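M3DLH protein (Halieaceae bacterium, PDB 7JKA) probably hydrolyses dienelactone or related ester substrates, as a member of the dienelactone hydrolase family with an alpha/beta-hydrolase fold. Local coordinates at residues G44-P49 with L73-H78; A127-C132 with V152-G157; R172-H177 with Q204-G209. All coordinates share one frame; numbering follows the deposited sequence. Where two conformers were deposited one is given.

Interaction 1. Residues G44-P49 with L73-H78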
loop_
_atom_site.group_PDB
_atom_site.type_symbol
_atom_site.label_atom_id
_atom_site.label_comp_id
_atom_site.label_asym_id
_atom_site.label_seq_id
_atom_site.Cartn_x
_atom_site.Cartn_y
_atom_site.Cartn_z
ATOM N N GLY A 44 -11.178 -7.765 0.899
ATOM C CA GLY A 44 -10.731 -6.777 -0.067
ATOM C C GLY A 44 -9.392 -6.205 0.357
ATOM O O GLY A 44 -9.154 -5.950 1.547
ATOM N N VAL A 45 -8.530 -5.962 -0.622
ATOM C CA VAL A 45 -7.228 -5.356 -0.366
ATOM C C VAL A 45 -7.049 -4.203 -1.342
ATOM O O VAL A 45 -7.145 -4.403 -2.561
ATOM C CB VAL A 45 -6.072 -6.375 -0.510
ATOM C CG1 VAL A 45 -4.717 -5.705 -0.151
ATOM C CG2 VAL A 45 -6.309 -7.620 0.346
ATOM N N VAL A 46 -6.820 -2.996 -0.812
ATOM C CA VAL A 46 -6.358 -1.900 -1.658
ATOM C C VAL A 46 -4.860 -2.040 -1.838
ATOM O O VAL A 46 -4.119 -2.316 -0.883
ATOM C CB VAL A 46 -6.690 -0.525 -1.062
ATOM C CG1 VAL A 46 -6.206 0.583 -2.029
ATOM C CG2 VAL A 46 -8.147 -0.401 -0.791
ATOM N N VAL A 47 -4.406 -1.857 -3.067
ATOM C CA VAL A 47 -2.983 -1.927 -3.388
ATOM C C VAL A 47 -2.544 -0.544 -3.867
ATOM O O VAL A 47 -2.919 -0.106 -4.966
ATOM C CB VAL A 47 -2.695 -2.983 -4.460
ATOM C CG1 VAL A 47 -1.207 -3.069 -4.768
ATOM C CG2 VAL A 47 -3.264 -4.390 -4.053
ATOM N N PHE A 48 -1.713 0.134 -3.064
ATOM C CA PHE A 48 -1.191 1.419 -3.499
ATOM C C PHE A 48 0.167 1.226 -4.147
ATOM O O PHE A 48 1.052 0.568 -3.564
ATOM C CB PHE A 48 -1.088 2.387 -2.326
ATOM C CG PHE A 48 -2.424 2.805 -1.779
ATOM C CD1 PHE A 48 -3.236 3.672 -2.507
ATOM C CD2 PHE A 48 -2.884 2.302 -0.569
ATOM C CE1 PHE A 48 -4.485 4.049 -2.004
ATOM C CE2 PHE A 48 -4.132 2.667 -0.062
ATOM C CZ PHE A 48 -4.933 3.529 -0.775
ATOM N N PRO A 49 0.356 1.752 -5.344
ATOM C CA PRO A 49 1.592 1.519 -6.091
ATOM C C PRO A 49 2.721 2.423 -5.605
ATOM O O PRO A 49 2.538 3.321 -4.781
ATOM C CB PRO A 49 1.186 1.910 -7.522
ATOM C CG PRO A 49 0.246 3.111 -7.267
ATOM C CD PRO A 49 -0.570 2.646 -6.070
ATOM N N LEU A 73 -7.925 -4.070 -5.304
ATOM C CA LEU A 73 -8.021 -2.883 -6.149
ATOM C C LEU A 73 -6.643 -2.244 -6.245
ATOM O O LEU A 73 -6.139 -1.697 -5.257
ATOM C CB LEU A 73 -9.032 -1.892 -5.580
ATOM C CG LEU A 73 -9.206 -0.629 -6.441
ATOM C CD1 LEU A 73 -9.991 -0.968 -7.685
ATOM C CD2 LEU A 73 -9.916 0.483 -5.674
ATOM N N ALA A 74 -6.044 -2.302 -7.426
ATOM C CA ALA A 74 -4.849 -1.513 -7.698
ATOM C C ALA A 74 -5.272 -0.055 -7.882
ATOM O O ALA A 74 -6.052 0.262 -8.790
ATOM C CB ALA A 74 -4.149 -2.064 -8.939
ATOM N N ALA A 75 -4.764 0.825 -7.033
ATOM C CA ALA A 75 -5.225 2.202 -6.961
ATOM C C ALA A 75 -4.411 3.145 -7.839
ATOM O O ALA A 75 -3.213 2.950 -8.075
ATOM C CB ALA A 75 -5.159 2.719 -5.524
ATOM N N ASP A 76 -5.078 4.209 -8.274
ATOM C CA ASP A 76 -4.482 5.277 -9.071
ATOM C C ASP A 76 -4.078 6.415 -8.128
ATOM O O ASP A 76 -4.931 6.953 -7.420
ATOM C CB ASP A 76 -5.542 5.705 -10.091
ATOM C CG ASP A 76 -5.157 6.916 -10.937
ATOM O OD1 ASP A 76 -4.026 7.433 -10.848
ATOM O OD2 ASP A 76 -6.033 7.333 -11.726
ATOM N N LEU A 77 -2.785 6.788 -8.113
ATOM C CA LEU A 77 -2.342 7.836 -7.200
ATOM C C LEU A 77 -2.528 9.239 -7.748
ATOM O O LEU A 77 -2.495 10.200 -6.966
ATOM C CB LEU A 77 -0.857 7.678 -6.865
ATOM C CG LEU A 77 -0.468 6.444 -6.049
ATOM C CD1 LEU A 77 1.046 6.411 -5.897
ATOM C CD2 LEU A 77 -1.170 6.468 -4.677
ATOM N N HIS A 78 -2.672 9.396 -9.064
ATOM C CA HIS A 78 -2.482 10.703 -9.687
ATOM C C HIS A 78 -3.693 11.222 -10.423
ATOM O O HIS A 78 -3.825 12.448 -10.591
ATOM C CB HIS A 78 -1.311 10.651 -10.671
ATOM C CG HIS A 78 -0.058 10.142 -10.045
ATOM N ND1 HIS A 78 0.416 10.629 -8.844
ATOM C CD2 HIS A 78 0.808 9.175 -10.430
ATOM C CE1 HIS A 78 1.525 9.987 -8.519
ATOM N NE2 HIS A 78 1.791 9.109 -9.473
#

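Interaction 2. Residues A127-C132 with V152-G157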
loop_
_atom_site.group_PDB
_atom_site.type_symbol
_atom_site.label_atom_id
_atom_site.label_comp_id
_atom_site.label_asym_id
_atom_site.label_seq_id
_atom_site.Cartn_x
_atom_site.Cartn_y
_atom_site.Cartn_z
ATOM N N ALA A 127 -8.042 -4.818 3.906
ATOM C CA ALA A 127 -6.649 -4.467 4.154
ATOM C C ALA A 127 -6.183 -3.450 3.132
ATOM O O ALA A 127 -6.782 -3.270 2.070
ATOM C CB ALA A 127 -5.739 -5.704 4.110
ATOM N N ALA A 128 -5.060 -2.809 3.455
ATOM C CA ALA A 128 -4.360 -1.980 2.490
ATOM C C ALA A 128 -2.894 -2.345 2.501
ATOM O O ALA A 128 -2.307 -2.504 3.571
ATOM C CB ALA A 128 -4.507 -0.474 2.806
ATOM N N ILE A 129 -2.308 -2.451 1.320
ATOM C CA ILE A 129 -0.871 -2.601 1.195
ATOM C C ILE A 129 -0.351 -1.515 0.265
ATOM O O ILE A 129 -1.096 -0.891 -0.498
ATOM C CB ILE A 129 -0.454 -3.989 0.678
ATOM C CG1 ILE A 129 -0.774 -4.193 -0.817
ATOM C CG2 ILE A 129 -1.069 -5.079 1.542
ATOM C CD1 ILE A 129 -0.144 -5.516 -1.372
ATOM N N GLY A 130 0.950 -1.285 0.338
ATOM C CA GLY A 130 1.546 -0.294 -0.532
ATOM C C GLY A 130 3.036 -0.484 -0.634
ATOM O O GLY A 130 3.688 -1.010 0.283
ATOM N N PHE A 131 3.576 -0.041 -1.760
ATOM C CA PHE A 131 4.974 -0.186 -2.118
ATOM C C PHE A 131 5.560 1.211 -2.200
ATOM O O PHE A 131 5.001 2.071 -2.872
ATOM C CB PHE A 131 5.086 -0.933 -3.454
ATOM C CG PHE A 131 4.473 -2.283 -3.400
ATOM C CD1 PHE A 131 3.112 -2.459 -3.584
ATOM C CD2 PHE A 131 5.257 -3.370 -3.040
ATOM C CE1 PHE A 131 2.540 -3.722 -3.472
ATOM C CE2 PHE A 131 4.707 -4.646 -2.925
ATOM C CZ PHE A 131 3.337 -4.816 -3.122
ATOM N N CYS A 132 6.672 1.446 -1.507
ATOM C CA CYS A 132 7.336 2.771 -1.480
ATOM C C CYS A 132 6.320 3.822 -1.073
ATOM O O CYS A 132 5.664 3.665 -0.034
ATOM C CB CYS A 132 7.983 3.071 -2.799
ATOM S SG CYS A 132 9.127 1.927 -3.124
ATOM N N VAL A 152 -0.061 -3.319 5.447
ATOM C CA VAL A 152 1.292 -3.844 5.251
ATOM C C VAL A 152 2.013 -2.941 4.282
ATOM O O VAL A 152 1.484 -2.640 3.203
ATOM C CB VAL A 152 1.289 -5.291 4.721
ATOM C CG1 VAL A 152 2.748 -5.812 4.677
ATOM C CG2 VAL A 152 0.431 -6.187 5.610
ATOM N N THR A 153 3.209 -2.493 4.652
ATOM C CA THR A 153 4.010 -1.659 3.768
ATOM C C THR A 153 5.266 -2.391 3.324
ATOM O O THR A 153 5.833 -3.204 4.061
ATOM C CB THR A 153 4.400 -0.325 4.424
ATOM O OG1 THR A 153 5.347 -0.536 5.495
ATOM C CG2 THR A 153 3.178 0.333 5.003
ATOM N N PHE A 154 5.699 -2.102 2.101
ATOM C CA PHE A 154 6.913 -2.696 1.552
ATOM C C PHE A 154 7.836 -1.570 1.124
ATOM O O PHE A 154 7.456 -0.742 0.284
ATOM C CB PHE A 154 6.609 -3.606 0.356
ATOM C CG PHE A 154 5.686 -4.756 0.672
ATOM C CD1 PHE A 154 4.303 -4.629 0.522
ATOM C CD2 PHE A 154 6.206 -5.980 1.053
ATOM C CE1 PHE A 154 3.453 -5.680 0.795
ATOM C CE2 PHE A 154 5.367 -7.058 1.341
ATOM C CZ PHE A 154 3.971 -6.901 1.200
ATOM N N HIS A 155 9.036 -1.543 1.693
ATOM C CA HIS A 155 10.059 -0.518 1.415
ATOM C C HIS A 155 9.451 0.879 1.284
ATOM O O HIS A 155 9.679 1.594 0.304
ATOM C CB HIS A 155 10.929 -0.874 0.195
ATOM C CG HIS A 155 10.176 -1.364 -1.015
ATOM N ND1 HIS A 155 9.641 -0.514 -1.964
ATOM C CD2 HIS A 155 9.915 -2.620 -1.453
ATOM C CE1 HIS A 155 9.053 -1.226 -2.911
ATOM N NE2 HIS A 155 9.195 -2.506 -2.623
ATOM N N ALA A 156 8.696 1.273 2.312
ATOM C CA ALA A 156 7.971 2.546 2.327
ATOM C C ALA A 156 8.720 3.632 3.079
ATOM O O ALA A 156 9.219 3.413 4.181
ATOM C CB ALA A 156 6.595 2.367 2.977
ATOM N N GLY A 157 8.728 4.832 2.498
ATOM C CA GLY A 157 9.093 6.000 3.276
ATOM C C GLY A 157 8.101 6.219 4.398
ATOM O O GLY A 157 6.929 5.831 4.314
#

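Interaction 3. Residues R172-H177 with Q204-G209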
loop_
_atom_site.group_PDB
_atom_site.type_symbol
_atom_site.label_atom_id
_atom_site.label_comp_id
_atom_site.label_asym_id
_atom_site.label_seq_id
_atom_site.Cartn_x
_atom_site.Cartn_y
_atom_site.Cartn_z
ATOM N N ARG A 172 -4.181 -3.971 12.252
ATOM C CA ARG A 172 -2.856 -4.470 12.593
ATOM C C ARG A 172 -1.868 -4.008 11.535
ATOM O O ARG A 172 -2.162 -4.067 10.334
ATOM C CB ARG A 172 -2.884 -5.998 12.672
ATOM C CG ARG A 172 -4.035 -6.450 13.573
ATOM C CD ARG A 172 -4.185 -7.942 13.694
ATOM N NE ARG A 172 -5.513 -8.219 14.236
ATOM C CZ ARG A 172 -5.906 -9.387 14.717
ATOM N NH1 ARG A 172 -5.068 -10.417 14.739
ATOM N NH2 ARG A 172 -7.143 -9.517 15.177
ATOM N N VAL A 173 -0.712 -3.521 11.974
ATOM C CA VAL A 173 0.250 -2.849 11.101
ATOM C C VAL A 173 1.483 -3.729 10.991
ATOM O O VAL A 173 1.980 -4.221 12.009
ATOM C CB VAL A 173 0.642 -1.461 11.636
ATOM C CG1 VAL A 173 1.759 -0.880 10.769
ATOM C CG2 VAL A 173 -0.549 -0.537 11.647
ATOM N N LEU A 174 1.954 -3.955 9.763
ATOM C CA LEU A 174 3.227 -4.633 9.509
ATOM C C LEU A 174 4.042 -3.808 8.524
ATOM O O LEU A 174 3.596 -3.572 7.400
ATOM C CB LEU A 174 3.000 -6.041 8.948
ATOM C CG LEU A 174 4.263 -6.737 8.420
ATOM C CD1 LEU A 174 5.260 -7.032 9.535
ATOM C CD2 LEU A 174 3.854 -8.012 7.759
ATOM N N VAL A 175 5.221 -3.352 8.955
ATOM C CA VAL A 175 6.153 -2.607 8.103
ATOM C C VAL A 175 7.259 -3.558 7.678
ATOM O O VAL A 175 7.991 -4.074 8.531
ATOM C CB VAL A 175 6.746 -1.395 8.836
ATOM C CG1 VAL A 175 7.857 -0.768 8.003
ATOM C CG2 VAL A 175 5.649 -0.363 9.111
ATOM N N CYS A 176 7.399 -3.789 6.369
ATOM C CA CYS A 176 8.497 -4.584 5.816
ATOM C C CYS A 176 9.526 -3.628 5.225
ATOM O O CYS A 176 9.306 -3.024 4.165
ATOM C CB CYS A 176 8.007 -5.568 4.756
ATOM S SG CYS A 176 6.720 -6.702 5.358
ATOM N N HIS A 177 10.663 -3.520 5.890
ATOM C CA HIS A 177 11.643 -2.468 5.666
ATOM C C HIS A 177 12.970 -3.078 5.228
ATOM O O HIS A 177 13.474 -4.009 5.873
ATOM C CB HIS A 177 11.832 -1.685 6.970
ATOM C CG HIS A 177 12.921 -0.664 6.926
ATOM N ND1 HIS A 177 12.851 0.467 6.139
ATOM C CD2 HIS A 177 14.099 -0.586 7.599
ATOM C CE1 HIS A 177 13.949 1.189 6.316
ATOM N NE2 HIS A 177 14.718 0.573 7.198
ATOM N N GLN A 204 4.008 -4.340 13.961
ATOM C CA GLN A 204 5.213 -5.142 13.764
ATOM C C GLN A 204 6.075 -4.410 12.753
ATOM O O GLN A 204 5.554 -3.793 11.817
ATOM C CB GLN A 204 4.914 -6.538 13.227
ATOM C CG GLN A 204 3.999 -7.378 14.073
ATOM C CD GLN A 204 3.636 -8.667 13.361
ATOM O OE1 GLN A 204 4.491 -9.532 13.143
ATOM N NE2 GLN A 204 2.375 -8.770 12.935
ATOM N N PHE A 205 7.389 -4.445 12.957
ATOM C CA PHE A 205 8.296 -3.742 12.057
ATOM C C PHE A 205 9.485 -4.662 11.853
ATOM O O PHE A 205 10.171 -4.993 12.815
ATOM C CB PHE A 205 8.702 -2.405 12.676
ATOM C CG PHE A 205 9.487 -1.488 11.765
ATOM C CD1 PHE A 205 10.731 -1.846 11.284
ATOM C CD2 PHE A 205 8.988 -0.231 11.445
ATOM C CE1 PHE A 205 11.462 -0.987 10.473
ATOM C CE2 PHE A 205 9.711 0.629 10.642
ATOM C CZ PHE A 205 10.936 0.234 10.135
ATOM N N THR A 206 9.690 -5.124 10.624
ATOM C CA THR A 206 10.771 -6.055 10.310
ATOM C C THR A 206 11.833 -5.367 9.464
ATOM O O THR A 206 11.535 -4.807 8.404
ATOM C CB THR A 206 10.249 -7.312 9.608
ATOM O OG1 THR A 206 9.342 -7.986 10.500
ATOM C CG2 THR A 206 11.400 -8.244 9.214
ATOM N N PHE A 207 13.060 -5.399 9.962
ATOM C CA PHE A 207 14.264 -5.026 9.219
ATOM C C PHE A 207 14.728 -6.251 8.440
ATOM O O PHE A 207 15.101 -7.271 9.044
ATOM C CB PHE A 207 15.380 -4.572 10.162
ATOM C CG PHE A 207 15.168 -3.228 10.804
ATOM C CD1 PHE A 207 14.246 -3.065 11.830
ATOM C CD2 PHE A 207 15.938 -2.144 10.419
ATOM C CE1 PHE A 207 14.080 -1.821 12.449
ATOM C CE2 PHE A 207 15.786 -0.886 11.039
ATOM C CZ PHE A 207 14.839 -0.734 12.038
ATOM N N TYR A 208 14.704 -6.168 7.110
ATOM C CA TYR A 208 15.232 -7.227 6.245
ATOM C C TYR A 208 16.651 -6.838 5.836
ATOM O O TYR A 208 16.852 -5.929 5.023
ATOM C CB TYR A 208 14.338 -7.427 5.025
ATOM C CG TYR A 208 13.011 -8.049 5.378
ATOM C CD1 TYR A 208 12.904 -9.423 5.567
ATOM C CD2 TYR A 208 11.861 -7.273 5.504
ATOM C CE1 TYR A 208 11.667 -10.004 5.883
ATOM C CE2 TYR A 208 10.647 -7.845 5.819
ATOM C CZ TYR A 208 10.556 -9.216 6.001
ATOM O OH TYR A 208 9.342 -9.807 6.312
ATOM N N GLY A 209 17.643 -7.525 6.404
ATOM C CA GLY A 209 19.008 -7.098 6.200
ATOM C C GLY A 209 19.468 -7.118 4.760
ATOM O O GLY A 209 20.295 -6.296 4.356
HETATM O O HOH W 1 0.756 -6.382 13.572
#

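Interaction 1. Residues G44-P49 with L73-H78
Pro49 and Leu77 meet tip to tip, with Pro49 CG 3.6 Å from Leu77 CG. Leu77 CD2 lies 4.1 Å from Phe48 CD1. Ala75 CB touches the same ring atom, Phe48 CD1, at 3.7 Å. Phe48 CG lies anti to its carbonyl carbon (chi1 -68°), and this turns the ring to the side where Ala75 CB and Leu77 CD2 come. Pro49 CD sits 3.3 Å from Ala75 O, a buried carbonyl oxygen that has no hydrogen-bond partner in the model.

Behind these side chains the backbones run parallel. Leu73 N donates to Val45 O at 2.9 Å, and Val47 N donates to Leu73 O at 2.8 Å. Ala75 N then donates to Val47 O at 2.9 Å. Beyond the strand, an Asx turn spans Leu77, because Asp76 OD1 accepts from His78 N. Asp76 OD2 accepts from Val29 N and Gly81 N.

Strand 42-48, helix 56-67 and strand 71-74 form a beta-alpha-beta unit, and this contact pairs its two strands. Leu65 of that helix touches Val45 and Val47. Helices 101-116 and 133-143 pack on Phe48, and strand 126-131 lies next to 42-48.

Interaction 2. Residues A127-C132 with V152-G157
Phe131 and Phe154 share one torsion: in each, CG lies anti to the carbonyl carbon (chi1 -59° and -60°). As bridge partners on one sheet face with matching chi1, the two side chains lie side by side and point the same way. Their rings are tilted by only 9°, but they are slid apart and barely overlap. Phe131 CE2 comes 3.5 Å from Phe154 CD1. Ile129 and Val152 lie side by side on the same sheet face, with Ile129 CG2 4.0 Å from Val152 CB.

His155 CG sits between its backbone N and carbonyl carbon, the crowded position. This brings the ring edge to Cys132 SG, which lies in the ring plane. Cys132 was modelled in two conformers, so the closeness of SG to His155 ND1 is doubtful. His155 NE2 is hydrogen-bonded to Thr216 OG1, which helps fix the ring.

The two strands are parallel, and their backbone bonds continue to Cys132. Phe154 N donates to Gly130 O at 2.9 Å. Cys132 N donates to Phe154 O at 2.9 Å.

Cys132 stands right before helix 133-143 with positive phi. Together with Gly130 and Gly134 it fits a nucleophile elbow, the sharp strand-to-helix turn of alpha/beta hydrolases. His213 and Glu50 also touch its side chain. Cys132 is thus probably the nucleophile, as in dienelactone hydrolases.

Interaction 3. Residues R172-H177 with Q204-G209
Val175 and Phe205 meet within a beta-alpha-beta unit made of strand 172-178, helix 186-198 and strand 203-208. Val175 CG1 lies over one face of the Phe205 ring, a CH-pi contact 3.8 Å from the ring centroid. Phe205 CG is anti to the backbone N (chi1 -172°), which brings the ring across Val175 and on to His177. There Phe205 CE1 lies 3.6 Å from His177 CB, and the two rings are set obliquely.

His177 also turns its edge to the face of Phe207. This edge-to-face pair is offset, with the planes at 86° and His177 CD2 3.7 Å from Phe207 CD2. Phe205 CE1 lies over a face of Phe207, so the three rings form one cluster. An alanine at Phe205 would probably leave Val175 CG1 without its ring face and set the His177 and Phe207 rings freer to turn.

On the other sheet face, Cys176 CB meets the edge of the Tyr208 ring, 3.6 Å from Tyr208 CE2. Thr206 CG2 sits over a face of that ring. Leu174 CD1 packs on Gln204 CB at 3.7 Å. A water bridges Val173 O and Gln204 NE2.

Five backbone bonds tie the strands. Among them, Thr206 N donates to Val175 O at 2.9 Å and Tyr208 N donates to His177 O at 2.8 Å. Ile189 and Met193 of helix 186-198 touch Phe205.

Such parallel pairing, with the linking helix packed on one face, is the repeating element of the alpha/beta-hydrolase fold.

In the fold
From the N terminus, interaction 1 comes first and closes the loop that carries helix 56-67. Interaction 2 follows and closes the loop through helix 133-143. Interaction 3 is last and closes the loop through helix 186-198. The three are in series; none nests in or crosses another. They still share one sheet. Strands 42-48 and 126-131 are neighbours, and a probable hydrogen bond from Phe48 N to Ile129 O joins interactions 1 and 2. Strands 150-154 and 172-178 are also neighbours; probable hydrogen bonds from Cys176 N to Thr153 O and from His155 N to Cys176 O join interactions 2 and 3. Interactions 1 and 3 do not touch; their nearest atoms are about 11 Å apart.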